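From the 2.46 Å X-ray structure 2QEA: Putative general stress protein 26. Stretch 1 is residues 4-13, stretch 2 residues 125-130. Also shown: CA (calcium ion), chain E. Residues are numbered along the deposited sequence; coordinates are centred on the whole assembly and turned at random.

Stretch 1 4-13: DLTHEFWDRL
Stretch 2 (125-130) EISITE

The most unusual feature of this contact is the close seat of an arginine on an isoleucine: Arg-12 NH1 lies 3.0 Å from Ile-128 CG2, with that methyl over one face of the guanidinium, while the same nitrogen donates a hydrogen bond to the strand backbone. The bond runs from Arg-12 NH1 to Thr-129 O, 3.0 Å long with an N-H...O angle of 131°, and is the only hydrogen bond between the two stretches. The side chain that makes it is nearly straight beyond CB: chi1 is m (-62°), and chi2, chi3 and chi4 are -177°, 180° and 177°. An arginine suits this place because its aliphatic portion can span the gap while its cationic end meets a carbonyl oxygen.

Glu-8, one turn earlier, pairs with the guanidinium. Arg-12 NE and Glu-8 OE2 form a salt bridge at 2.8 Å, although the hydrogen bond within it is weak, at 118°. In Glu-8, chi1 t (-169°) places Glu-8 CG 3.8 Å from Ile-128 CG2, and chi2 p (64°) with chi3 11° then sets the carboxylate, whose OE2 meets Arg-12 NE. Both Glu-8 and Arg-12 direct CA-to-CB toward the strand, as expected for residues spaced i, i+4 on one helical face.

The framework is a helix across residues 4-13, packed against a strand at 125-129; both begin earlier in the chain. Helical phi/psi values centre near -65/-40, and backbone bonds include Phe-9 N to Leu-5 O (3.1 Å), Arg-12 N to Glu-8 O (3.0 Å) and Leu-13 N to Phe-9 O (2.9 Å). The strand is extended, from -95/113 at Glu-125 to -130/166 at Thr-129; Glu-130 leaves it at -68/-7. The axes approach to 9.4 Å, with N-to-C directions 72° apart. Register is set by Phe-9 CA and Ile-128 CA, 7.6 Å from each other.

Strand alternation sorts the side chains. Ile-126 and Ile-128 point toward the helix, whereas Glu-125, Ser-127 and Thr-129 point away; Thr-129 contributes its carbonyl instead. Ile-126 is m,t (-59°, 172°) and Ile-128 m,m (-62°, -63°). Leu-5 leaves its backbone sideways, but chi1 t (-166°) and chi2 157° bring its end nearer: Leu-5 CD2 meets Ile-126 CG2 at 3.5 Å, and Leu-5 CG lies 4.2 Å from Ile-128 CG1. Phe-9, also sideways, has chi1 164° and chi2 85°, placing its CD1 3.9 Å from Ile-126 CD1, with that methyl oblique to the ring.

The stretches bury 376 Å² in total. Ile-128 has the largest covered area, 95 Å², followed by Ile-126 at 79 Å², Leu-5 at 61 Å² and Arg-12 at 59 Å². Branched aliphatic residues suit the strand here, offering methyl groups to Leu-5, Phe-9 and Arg-12.

Asp-11 makes no contact with the strand. It instead binds calcium: Asp-11 O lies 2.4 Å and Asp-11 OD1 2.5 Å from the calcium ion, with chi1 t (-169°) and chi2 1°.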

# COMPACT_ATOMS: atom_id res chain seq x y z
N ASP A 4 -21.79 -6.53 1.24
CA ASP A 4 -21.02 -7.74 0.87
C ASP A 4 -19.54 -7.42 0.62
O ASP A 4 -18.66 -8.19 1.02
CB ASP A 4 -21.61 -8.42 -0.38
CG ASP A 4 -23.03 -8.93 -0.17
OD1 ASP A 4 -23.60 -9.48 -1.14
OD2 ASP A 4 -23.59 -8.78 0.94
N LEU A 5 -19.27 -6.29 -0.04
CA LEU A 5 -17.90 -5.81 -0.30
C LEU A 5 -17.24 -5.35 1.01
O LEU A 5 -16.02 -5.51 1.17
CB LEU A 5 -17.90 -4.70 -1.37
CG LEU A 5 -16.57 -4.30 -2.03
CD1 LEU A 5 -16.80 -3.65 -3.39
CD2 LEU A 5 -15.73 -3.39 -1.15
N THR A 6 -18.03 -4.79 1.94
CA THR A 6 -17.54 -4.37 3.27
C THR A 6 -17.15 -5.60 4.10
O THR A 6 -16.08 -5.60 4.71
CB THR A 6 -18.61 -3.57 4.07
OG1 THR A 6 -19.15 -2.53 3.25
CG2 THR A 6 -17.99 -2.96 5.33
N HIS A 7 -18.02 -6.62 4.14
CA HIS A 7 -17.74 -7.88 4.85
C HIS A 7 -16.45 -8.55 4.34
O HIS A 7 -15.65 -9.02 5.14
CB HIS A 7 -18.91 -8.88 4.76
CG HIS A 7 -20.09 -8.51 5.62
ND1 HIS A 7 -21.27 -8.05 5.09
CD2 HIS A 7 -20.26 -8.56 6.96
CE1 HIS A 7 -22.13 -7.82 6.07
NE2 HIS A 7 -21.54 -8.12 7.22
N GLU A 8 -16.27 -8.56 3.01
CA GLU A 8 -15.08 -9.14 2.37
C GLU A 8 -13.79 -8.35 2.66
O GLU A 8 -12.71 -8.94 2.68
CB GLU A 8 -15.30 -9.26 0.85
CG GLU A 8 -14.26 -10.09 0.07
CD GLU A 8 -14.22 -11.57 0.45
OE1 GLU A 8 -15.11 -12.05 1.18
OE2 GLU A 8 -13.29 -12.27 0.01
N PHE A 9 -13.91 -7.03 2.86
CA PHE A 9 -12.76 -6.19 3.26
C PHE A 9 -12.21 -6.67 4.61
O PHE A 9 -11.01 -6.94 4.73
CB PHE A 9 -13.14 -4.69 3.29
CG PHE A 9 -12.15 -3.83 4.04
CD1 PHE A 9 -11.01 -3.34 3.41
CD2 PHE A 9 -12.37 -3.52 5.39
CE1 PHE A 9 -10.09 -2.54 4.11
CE2 PHE A 9 -11.46 -2.73 6.10
CZ PHE A 9 -10.32 -2.24 5.46
N TRP A 10 -13.10 -6.78 5.61
CA TRP A 10 -12.73 -7.26 6.96
C TRP A 10 -12.28 -8.73 6.94
O TRP A 10 -11.42 -9.13 7.72
CB TRP A 10 -13.88 -7.11 7.96
CG TRP A 10 -14.28 -5.70 8.22
CD1 TRP A 10 -15.44 -5.10 7.82
CD2 TRP A 10 -13.52 -4.71 8.90
NE1 TRP A 10 -15.45 -3.79 8.23
CE2 TRP A 10 -14.29 -3.52 8.90
CE3 TRP A 10 -12.26 -4.70 9.52
CZ2 TRP A 10 -13.84 -2.33 9.49
CZ3 TRP A 10 -11.81 -3.51 10.12
CH2 TRP A 10 -12.60 -2.34 10.10
N ASP A 11 -12.89 -9.50 6.04
CA ASP A 11 -12.56 -10.91 5.83
C ASP A 11 -11.09 -11.07 5.43
O ASP A 11 -10.37 -11.87 6.04
CB ASP A 11 -13.49 -11.51 4.75
CG ASP A 11 -13.42 -13.01 4.66
OD1 ASP A 11 -12.70 -13.69 5.41
OD2 ASP A 11 -14.13 -13.57 3.80
N ARG A 12 -10.64 -10.29 4.45
CA ARG A 12 -9.27 -10.38 3.94
C ARG A 12 -8.21 -9.56 4.69
O ARG A 12 -7.03 -9.93 4.65
CB ARG A 12 -9.24 -10.03 2.46
CG ARG A 12 -10.05 -10.99 1.63
CD ARG A 12 -9.93 -10.66 0.19
NE ARG A 12 -10.70 -11.57 -0.65
CZ ARG A 12 -10.82 -11.46 -1.98
NH1 ARG A 12 -10.20 -10.49 -2.65
NH2 ARG A 12 -11.56 -12.34 -2.64
N LEU A 13 -8.63 -8.48 5.37
CA LEU A 13 -7.70 -7.60 6.11
C LEU A 13 -6.86 -8.30 7.20
O LEU A 13 -5.75 -7.85 7.50
CB LEU A 13 -8.44 -6.38 6.70
CG LEU A 13 -7.64 -5.28 7.42
CD1 LEU A 13 -6.54 -4.73 6.54
CD2 LEU A 13 -8.57 -4.17 7.86
N GLU A 125 -12.35 3.81 -0.86
CA GLU A 125 -12.49 3.18 -2.17
C GLU A 125 -11.72 1.87 -2.08
O GLU A 125 -10.50 1.89 -1.93
CB GLU A 125 -11.98 4.08 -3.30
CG GLU A 125 -12.37 3.56 -4.69
CD GLU A 125 -12.13 4.55 -5.83
OE1 GLU A 125 -11.81 5.74 -5.59
OE2 GLU A 125 -12.28 4.12 -7.00
N ILE A 126 -12.45 0.75 -2.15
CA ILE A 126 -11.92 -0.60 -1.98
C ILE A 126 -12.02 -1.43 -3.26
O ILE A 126 -13.04 -1.37 -3.95
CB ILE A 126 -12.75 -1.35 -0.88
CG1 ILE A 126 -12.69 -0.61 0.47
CG2 ILE A 126 -12.27 -2.80 -0.70
CD1 ILE A 126 -13.62 -1.20 1.52
N SER A 127 -10.96 -2.18 -3.57
CA SER A 127 -10.93 -3.14 -4.69
C SER A 127 -10.65 -4.53 -4.12
O SER A 127 -9.76 -4.71 -3.29
CB SER A 127 -9.87 -2.79 -5.73
OG SER A 127 -10.17 -1.57 -6.37
N ILE A 128 -11.45 -5.51 -4.56
CA ILE A 128 -11.36 -6.91 -4.17
C ILE A 128 -11.09 -7.68 -5.47
O ILE A 128 -11.89 -7.57 -6.40
CB ILE A 128 -12.70 -7.37 -3.54
CG1 ILE A 128 -13.03 -6.58 -2.26
CG2 ILE A 128 -12.70 -8.85 -3.22
CD1 ILE A 128 -12.03 -6.76 -1.13
N THR A 129 -9.97 -8.40 -5.56
CA THR A 129 -9.60 -9.18 -6.76
C THR A 129 -9.22 -10.62 -6.45
O THR A 129 -8.92 -10.96 -5.31
CB THR A 129 -8.41 -8.54 -7.54
OG1 THR A 129 -7.19 -8.71 -6.80
CG2 THR A 129 -8.65 -7.06 -7.82
N GLU A 130 -9.15 -11.44 -7.50
CA GLU A 130 -8.80 -12.88 -7.38
C GLU A 130 -7.34 -13.19 -6.95
O GLU A 130 -7.02 -14.36 -6.70
CB GLU A 130 -9.18 -13.62 -8.67
CG GLU A 130 -10.70 -13.64 -8.92
CD GLU A 130 -11.14 -14.18 -10.28
OE1 GLU A 130 -12.33 -14.52 -10.41
OE2 GLU A 130 -10.32 -14.27 -11.22
CA CA E . -10.91 -13.89 7.20
O HOH W 1 -8.53 -15.09 6.86